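Local coordinates for protein nitroalkane oxidase (Podospora anserina, PDB 3MKH) that oxidises nitroalkanes to aldehydes or ketones with FAD and molecular oxygen, releasing nitrite and hydrogen peroxide and preferring longer substrates such as 1-nitrohexane, at residues Thr104-Ala109 with Cys182-Val187. Sequence-based numbering, arbitrary orientation.
Sequences TPINLA and CDLACV
P105 brings its CB and CG against SG of C186: CB lies 4.1 Å from SG, with CG scarcely farther, a plain apolar touch between residues whose CA atoms are 7.4 Å apart. The proline also packs near L132, a residue of the FAD-binding site, and on V265 of helix 262-298. I106, next along the helix, reaches deeper. Its CG1 stands anti to the carbonyl carbon (chi1 -61°) and chi2 is extended at 170°, which carries CD1 out to the sheet. There CD1 meets L184 CD2 tip to tip at 3.4 Å, tighter than a usual methyl-methyl contact. In the acyl-CoA dehydrogenase fold this joins the C-terminal part of helix 90-109, from the N-terminal helical domain, to a face of the middle beta domain, the helix passing strand 184-187 at an angle of 70° and an axis separation of 9.7 Å. L184 and C186, two apart on the strand, both send their CB toward the helix, while that of A185 points away. C186 SG touches both helix residues, lying 4.0 Å from both CG1 and CD1 of I106. L256 covers P105 and I106, and I208 and L210 of the adjoining strand flank C186.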
loop_
_atom_site.group_PDB
_atom_site.type_symbol
_atom_site.label_atom_id
_atom_site.label_comp_id
_atom_site.label_asym_id
_atom_site.label_seq_id
_atom_site.Cartn_x
_atom_site.Cartn_y
_atom_site.Cartn_z
ATOM N N THR A 104 -5.201 -18.794 30.541
ATOM C CA THR A 104 -6.147 -17.683 30.462
ATOM C C THR A 104 -7.624 -18.079 30.668
ATOM O O THR A 104 -8.331 -17.423 31.428
ATOM C CB THR A 104 -5.952 -16.867 29.158
ATOM O OG1 THR A 104 -4.622 -16.333 29.139
ATOM C CG2 THR A 104 -6.977 -15.711 29.068
ATOM N N PRO A 105 -8.092 -19.159 30.020
ATOM C CA PRO A 105 -9.490 -19.547 30.263
ATOM C C PRO A 105 -9.766 -19.857 31.724
ATOM O O PRO A 105 -10.861 -19.596 32.208
ATOM C CB PRO A 105 -9.658 -20.812 29.409
ATOM C CG PRO A 105 -8.662 -20.609 28.296
ATOM C CD PRO A 105 -7.464 -20.009 28.990
ATOM N N ILE A 106 -8.770 -20.393 32.417
ATOM C CA ILE A 106 -8.881 -20.674 33.838
ATOM C C ILE A 106 -8.901 -19.383 34.681
ATOM O O ILE A 106 -9.687 -19.279 35.623
ATOM C CB ILE A 106 -7.792 -21.652 34.301
ATOM C CG1 ILE A 106 -7.960 -22.977 33.545
ATOM C CG2 ILE A 106 -7.913 -21.922 35.792
ATOM C CD1 ILE A 106 -6.832 -23.939 33.733
ATOM N N ASN A 107 -8.067 -18.404 34.330
ATOM C CA ASN A 107 -8.152 -17.077 34.944
ATOM C C ASN A 107 -9.547 -16.501 34.748
ATOM O O ASN A 107 -10.090 -15.841 35.642
ATOM C CB ASN A 107 -7.151 -16.102 34.314
ATOM C CG ASN A 107 -5.730 -16.345 34.764
ATOM O OD1 ASN A 107 -4.780 -16.039 34.042
ATOM N ND2 ASN A 107 -5.571 -16.891 35.953
ATOM N N LEU A 108 -10.128 -16.740 33.571
ATOM C CA LEU A 108 -11.426 -16.146 33.233
ATOM C C LEU A 108 -12.632 -16.853 33.872
ATOM O O LEU A 108 -13.628 -16.204 34.178
ATOM C CB LEU A 108 -11.625 -16.048 31.715
ATOM C CG LEU A 108 -10.654 -15.150 30.932
ATOM C CD1 LEU A 108 -10.856 -15.322 29.439
ATOM C CD2 LEU A 108 -10.807 -13.687 31.327
ATOM N N ALA A 109 -12.548 -18.163 34.091
ATOM C CA ALA A 109 -13.772 -18.924 34.378
ATOM C C ALA A 109 -13.668 -19.979 35.478
ATOM O O ALA A 109 -14.634 -20.684 35.748
ATOM C CB ALA A 109 -14.300 -19.570 33.091
ATOM N N CYS A 182 0.662 -32.507 27.485
ATOM C CA CYS A 182 1.156 -31.494 28.411
ATOM C C CYS A 182 0.468 -31.617 29.781
ATOM O O CYS A 182 -0.463 -32.410 29.950
ATOM C CB CYS A 182 0.963 -30.093 27.817
ATOM S SG CYS A 182 -0.769 -29.535 27.782
ATOM N N ASP A 183 0.923 -30.829 30.751
ATOM C CA ASP A 183 0.339 -30.840 32.101
ATOM C C ASP A 183 -1.122 -30.419 32.154
ATOM O O ASP A 183 -1.919 -31.020 32.877
ATOM C CB ASP A 183 1.143 -29.929 33.029
ATOM C CG ASP A 183 2.617 -30.294 33.065
ATOM O OD1 ASP A 183 3.057 -30.886 34.072
ATOM O OD2 ASP A 183 3.336 -29.985 32.087
ATOM N N LEU A 184 -1.474 -29.368 31.418
ATOM C CA LEU A 184 -2.829 -28.833 31.515
ATOM C C LEU A 184 -3.300 -28.286 30.175
ATOM O O LEU A 184 -2.802 -27.272 29.709
ATOM C CB LEU A 184 -2.879 -27.726 32.570
ATOM C CG LEU A 184 -4.270 -27.156 32.830
ATOM C CD1 LEU A 184 -5.197 -28.297 33.209
ATOM C CD2 LEU A 184 -4.221 -26.102 33.948
ATOM N N ALA A 185 -4.256 -28.961 29.552
ATOM C CA ALA A 185 -4.792 -28.511 28.270
ATOM C C ALA A 185 -6.223 -28.019 28.469
ATOM O O ALA A 185 -7.027 -28.711 29.092
ATOM C CB ALA A 185 -4.763 -29.659 27.246
ATOM N N CYS A 186 -6.535 -26.826 27.963
ATOM C CA CYS A 186 -7.926 -26.368 27.906
ATOM C C CYS A 186 -8.490 -26.726 26.534
ATOM O O CYS A 186 -8.181 -26.061 25.542
ATOM C CB CYS A 186 -8.016 -24.859 28.127
ATOM S SG CYS A 186 -7.623 -24.367 29.830
ATOM N N VAL A 187 -9.304 -27.780 26.475
ATOM C CA VAL A 187 -9.745 -28.308 25.187
ATOM C C VAL A 187 -11.094 -27.729 24.831
ATOM O O VAL A 187 -12.095 -27.927 25.543
ATOM C CB VAL A 187 -9.787 -29.840 25.166
ATOM C CG1 VAL A 187 -10.219 -30.358 23.771
ATOM C CG2 VAL A 187 -8.422 -30.390 25.535
#